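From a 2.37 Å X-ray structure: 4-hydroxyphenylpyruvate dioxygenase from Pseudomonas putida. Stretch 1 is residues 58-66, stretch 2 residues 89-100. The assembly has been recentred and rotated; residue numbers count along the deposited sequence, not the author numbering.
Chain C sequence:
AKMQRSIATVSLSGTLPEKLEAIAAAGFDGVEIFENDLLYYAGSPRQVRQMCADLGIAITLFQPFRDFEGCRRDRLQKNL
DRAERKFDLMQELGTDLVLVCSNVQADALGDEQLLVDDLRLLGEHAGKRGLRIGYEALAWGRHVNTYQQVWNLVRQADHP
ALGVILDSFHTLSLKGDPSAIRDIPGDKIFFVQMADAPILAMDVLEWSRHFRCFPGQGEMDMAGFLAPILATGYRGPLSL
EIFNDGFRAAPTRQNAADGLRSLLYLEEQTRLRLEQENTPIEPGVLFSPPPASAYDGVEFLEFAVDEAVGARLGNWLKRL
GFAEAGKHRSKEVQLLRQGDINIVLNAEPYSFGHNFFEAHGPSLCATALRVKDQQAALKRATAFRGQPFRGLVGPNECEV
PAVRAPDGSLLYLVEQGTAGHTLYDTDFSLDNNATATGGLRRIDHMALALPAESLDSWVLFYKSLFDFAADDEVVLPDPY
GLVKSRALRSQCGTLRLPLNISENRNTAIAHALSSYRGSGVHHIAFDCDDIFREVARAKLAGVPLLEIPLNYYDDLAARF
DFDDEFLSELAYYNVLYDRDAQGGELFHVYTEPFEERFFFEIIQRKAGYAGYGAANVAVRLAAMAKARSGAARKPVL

Stretch 1 58-66: AITLFQPFR
Stretch 2 89-100: LMQELGTDLVLV

A helix that turns into a strand can be held against a neighbouring strand by a backbone ladder and a packed face, and 4-hydroxyphenylpyruvate dioxygenase gives a compact example. The first stretch, 58-66, is extended; the second runs as a helix through Leu 93, turns at Gly 94 and becomes a strand at 97-100. The two strands run parallel, their axes at 32° and 4.7 Å apart at closest approach, while the helix lies nearly antiparallel to the first strand, at 154° and 9.9 Å. The two stretches bury 767 Å² between them, both sides summed.

The backbone ladder follows parallel-sheet logic, in which one residue bonds to the two neighbours of its partner. Phe 62 (phi/psi -114/134) pairs with Val 98 (-126/138; CA to CA 4.7 Å): Phe 62 N donates to Leu 97 O at 2.9 Å, and Leu 99 N donates to Phe 62 O at 3.0 Å. Phe 62 O also receives a CA-H contact from Val 98 CA at 3.1 Å. The ladder resumes when Phe 65 N donates to Leu 99 O at 2.9 Å, placing Phe 65 beside Val 100. The first strand thus spends one extra residue, a beta bulge that includes Gln 63 (-160/156) and Pro 64 (-107/168), whose preceding peptide bond is cis and which has no N-H to give.

Where the ladder has not yet begun, a side chain substitutes for backbone. Thr 95, chi1 t, points toward the first strand and donates from OG1 to Ile 59 O at 2.8 Å. Water 1 adds a link, accepting from Ile 59 N at 2.8 Å and donating weakly to Gly 94 O at 3.4 Å. Gly 94 itself (84/27) follows the helix; a CB there would jam against the preceding carbonyl oxygen.

Between strand and helix the packing is apolar. Buried Phe 62 (chi1 t, chi2 78°) is broad enough to span the space: CZ meets Leu 89 (t, p) CD2 at 3.5 Å, CD1 meets Leu 93 (m, t) CD1 at 3.8 Å, and CB meets CG of selenomethionine Met 90 at 4.0 Å. Ile 59 (m, t) extends CD1 to 4.2 Å from Leu 93 CB. Strand to strand, Val 98 (p) CG2 lies at the ring edge, 4.0 Å from Phe 62 CD2, and Phe 65 (t, -83°) CB packs 4.0 Å from Val 100 (t) CG2. Leu 61 (t, p) starts away, yet its end comes nearer, with CD1 3.6 Å from CG of buried Leu 97 (t, p) and 3.9 Å from CB of buried Leu 99 (t, t).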

# COMPACT_ATOMS: atom_id res chain seq x y z
N ALA C 58 24.58 -1.59 -15.38
CA ALA C 58 24.64 -0.99 -16.70
C ALA C 58 23.28 -0.41 -17.08
O ALA C 58 22.24 -0.84 -16.59
CB ALA C 58 25.07 -2.01 -17.75
N ILE C 59 23.31 0.60 -17.95
CA ILE C 59 22.09 1.14 -18.55
C ILE C 59 21.88 0.38 -19.85
O ILE C 59 22.54 0.66 -20.86
CB ILE C 59 22.17 2.65 -18.76
CG1 ILE C 59 22.35 3.36 -17.42
CG2 ILE C 59 20.91 3.15 -19.46
CD1 ILE C 59 22.44 4.87 -17.53
N THR C 60 20.96 -0.59 -19.84
CA THR C 60 20.79 -1.50 -20.95
C THR C 60 19.81 -1.01 -22.01
O THR C 60 19.75 -1.59 -23.10
CB THR C 60 20.32 -2.87 -20.44
OG1 THR C 60 19.05 -2.73 -19.80
CG2 THR C 60 21.32 -3.44 -19.45
N LEU C 61 19.04 0.05 -21.72
CA LEU C 61 18.05 0.53 -22.67
C LEU C 61 17.56 1.91 -22.25
O LEU C 61 17.43 2.19 -21.05
CB LEU C 61 16.85 -0.43 -22.76
CG LEU C 61 15.66 0.02 -23.60
CD1 LEU C 61 16.00 0.07 -25.07
CD2 LEU C 61 14.46 -0.88 -23.35
N PHE C 62 17.30 2.76 -23.24
CA PHE C 62 16.62 4.03 -23.04
C PHE C 62 15.28 3.96 -23.75
O PHE C 62 15.20 3.50 -24.89
CB PHE C 62 17.45 5.20 -23.59
CG PHE C 62 16.74 6.52 -23.54
CD1 PHE C 62 16.65 7.23 -22.35
CD2 PHE C 62 16.17 7.06 -24.68
CE1 PHE C 62 16.00 8.44 -22.30
CE2 PHE C 62 15.51 8.28 -24.63
CZ PHE C 62 15.43 8.97 -23.44
N GLN C 63 14.22 4.40 -23.07
CA GLN C 63 12.87 4.26 -23.60
C GLN C 63 11.91 5.24 -22.93
O GLN C 63 12.16 5.70 -21.82
CB GLN C 63 12.38 2.82 -23.40
CG GLN C 63 12.24 2.39 -21.95
CD GLN C 63 10.84 1.92 -21.60
OE1 GLN C 63 9.85 2.50 -22.05
NE2 GLN C 63 10.74 0.86 -20.81
N PRO C 64 10.80 5.58 -23.61
CA PRO C 64 10.43 5.14 -24.96
C PRO C 64 10.57 6.23 -26.02
O PRO C 64 10.73 7.41 -25.69
CB PRO C 64 8.96 4.75 -24.79
CG PRO C 64 8.45 5.77 -23.80
CD PRO C 64 9.64 6.19 -22.93
N PHE C 65 10.49 5.83 -27.29
CA PHE C 65 10.47 6.75 -28.42
C PHE C 65 9.21 6.44 -29.23
O PHE C 65 9.12 5.39 -29.87
CB PHE C 65 11.73 6.61 -29.27
CG PHE C 65 11.90 7.70 -30.29
CD1 PHE C 65 11.25 7.64 -31.51
CD2 PHE C 65 12.69 8.80 -30.01
CE1 PHE C 65 11.40 8.65 -32.45
CE2 PHE C 65 12.85 9.82 -30.94
CZ PHE C 65 12.20 9.74 -32.16
N ARG C 66 8.25 7.36 -29.19
CA ARG C 66 6.90 7.09 -29.67
C ARG C 66 6.69 7.66 -31.07
O ARG C 66 7.34 8.64 -31.47
CB ARG C 66 5.86 7.70 -28.73
CG ARG C 66 5.98 7.22 -27.29
CD ARG C 66 5.02 7.98 -26.38
NE ARG C 66 5.21 7.62 -24.97
CZ ARG C 66 4.63 6.59 -24.37
NH1 ARG C 66 3.82 5.79 -25.05
NH2 ARG C 66 4.88 6.35 -23.09
N LEU C 89 21.20 12.25 -25.93
CA LEU C 89 20.93 11.91 -24.54
C LEU C 89 21.52 10.56 -24.17
O LEU C 89 22.08 10.39 -23.08
CB LEU C 89 19.42 11.94 -24.30
CG LEU C 89 18.88 11.77 -22.89
CD1 LEU C 89 19.42 12.87 -22.01
CD2 LEU C 89 17.36 11.81 -22.91
N MSE C 90 21.42 9.58 -25.07
CA MSE C 90 21.91 8.23 -24.82
C MSE C 90 23.42 8.18 -24.66
O MSE C 90 23.94 7.44 -23.83
CB MSE C 90 21.48 7.30 -25.96
CG MSE C 90 19.98 7.11 -26.04
SE MSE C 90 19.43 6.51 -27.80
CE MSE C 90 20.33 4.79 -27.82
N GLN C 91 24.13 8.98 -25.47
CA GLN C 91 25.58 9.01 -25.36
C GLN C 91 26.04 9.65 -24.05
O GLN C 91 27.09 9.29 -23.52
CB GLN C 91 26.19 9.70 -26.57
CG GLN C 91 26.28 8.78 -27.77
CD GLN C 91 26.71 9.47 -29.05
OE1 GLN C 91 26.66 10.70 -29.15
NE2 GLN C 91 27.15 8.69 -30.03
N GLU C 92 25.26 10.58 -23.50
CA GLU C 92 25.58 11.08 -22.17
C GLU C 92 25.22 10.06 -21.09
O GLU C 92 25.87 10.03 -20.03
CB GLU C 92 24.87 12.40 -21.90
CG GLU C 92 25.24 13.52 -22.85
CD GLU C 92 26.55 14.16 -22.45
OE1 GLU C 92 26.97 13.98 -21.28
OE2 GLU C 92 27.16 14.86 -23.29
N LEU C 93 24.22 9.22 -21.33
CA LEU C 93 23.87 8.16 -20.40
C LEU C 93 24.82 6.98 -20.47
O LEU C 93 24.95 6.24 -19.49
CB LEU C 93 22.44 7.68 -20.65
CG LEU C 93 21.32 8.65 -20.28
CD1 LEU C 93 19.98 8.12 -20.77
CD2 LEU C 93 21.30 8.89 -18.78
N GLY C 94 25.49 6.77 -21.60
CA GLY C 94 26.34 5.61 -21.76
C GLY C 94 25.61 4.36 -22.19
O GLY C 94 26.07 3.25 -21.89
N THR C 95 24.49 4.50 -22.89
CA THR C 95 23.73 3.38 -23.41
C THR C 95 23.67 3.48 -24.93
O THR C 95 23.86 4.56 -25.50
CB THR C 95 22.32 3.33 -22.81
OG1 THR C 95 21.69 2.09 -23.14
CG2 THR C 95 21.46 4.48 -23.35
N ASP C 96 23.44 2.35 -25.58
CA ASP C 96 23.48 2.30 -27.04
C ASP C 96 22.19 1.78 -27.67
O ASP C 96 22.15 1.59 -28.89
CB ASP C 96 24.67 1.45 -27.51
CG ASP C 96 24.38 -0.04 -27.46
OD1 ASP C 96 23.67 -0.48 -26.53
OD2 ASP C 96 24.86 -0.77 -28.35
N LEU C 97 21.14 1.57 -26.88
CA LEU C 97 19.90 0.99 -27.39
C LEU C 97 18.72 1.83 -26.94
O LEU C 97 18.61 2.18 -25.76
CB LEU C 97 19.74 -0.46 -26.91
CG LEU C 97 18.49 -1.20 -27.38
CD1 LEU C 97 18.45 -1.30 -28.90
CD2 LEU C 97 18.40 -2.58 -26.75
N VAL C 98 17.83 2.14 -27.89
CA VAL C 98 16.61 2.89 -27.61
C VAL C 98 15.43 2.09 -28.13
O VAL C 98 15.49 1.49 -29.21
CB VAL C 98 16.65 4.30 -28.25
CG1 VAL C 98 16.96 4.22 -29.73
CG2 VAL C 98 15.34 5.05 -28.00
N LEU C 99 14.35 2.06 -27.35
CA LEU C 99 13.13 1.36 -27.72
C LEU C 99 12.22 2.31 -28.50
O LEU C 99 11.92 3.41 -28.04
CB LEU C 99 12.41 0.82 -26.49
CG LEU C 99 11.15 -0.05 -26.65
CD1 LEU C 99 11.02 -0.99 -25.47
CD2 LEU C 99 9.88 0.78 -26.80
N VAL C 100 11.81 1.87 -29.68
CA VAL C 100 10.84 2.58 -30.50
C VAL C 100 9.56 1.75 -30.50
O VAL C 100 9.54 0.63 -31.01
CB VAL C 100 11.35 2.82 -31.93
CG1 VAL C 100 10.23 3.37 -32.81
CG2 VAL C 100 12.54 3.76 -31.92
O HOH W 1 25.66 0.90 -19.45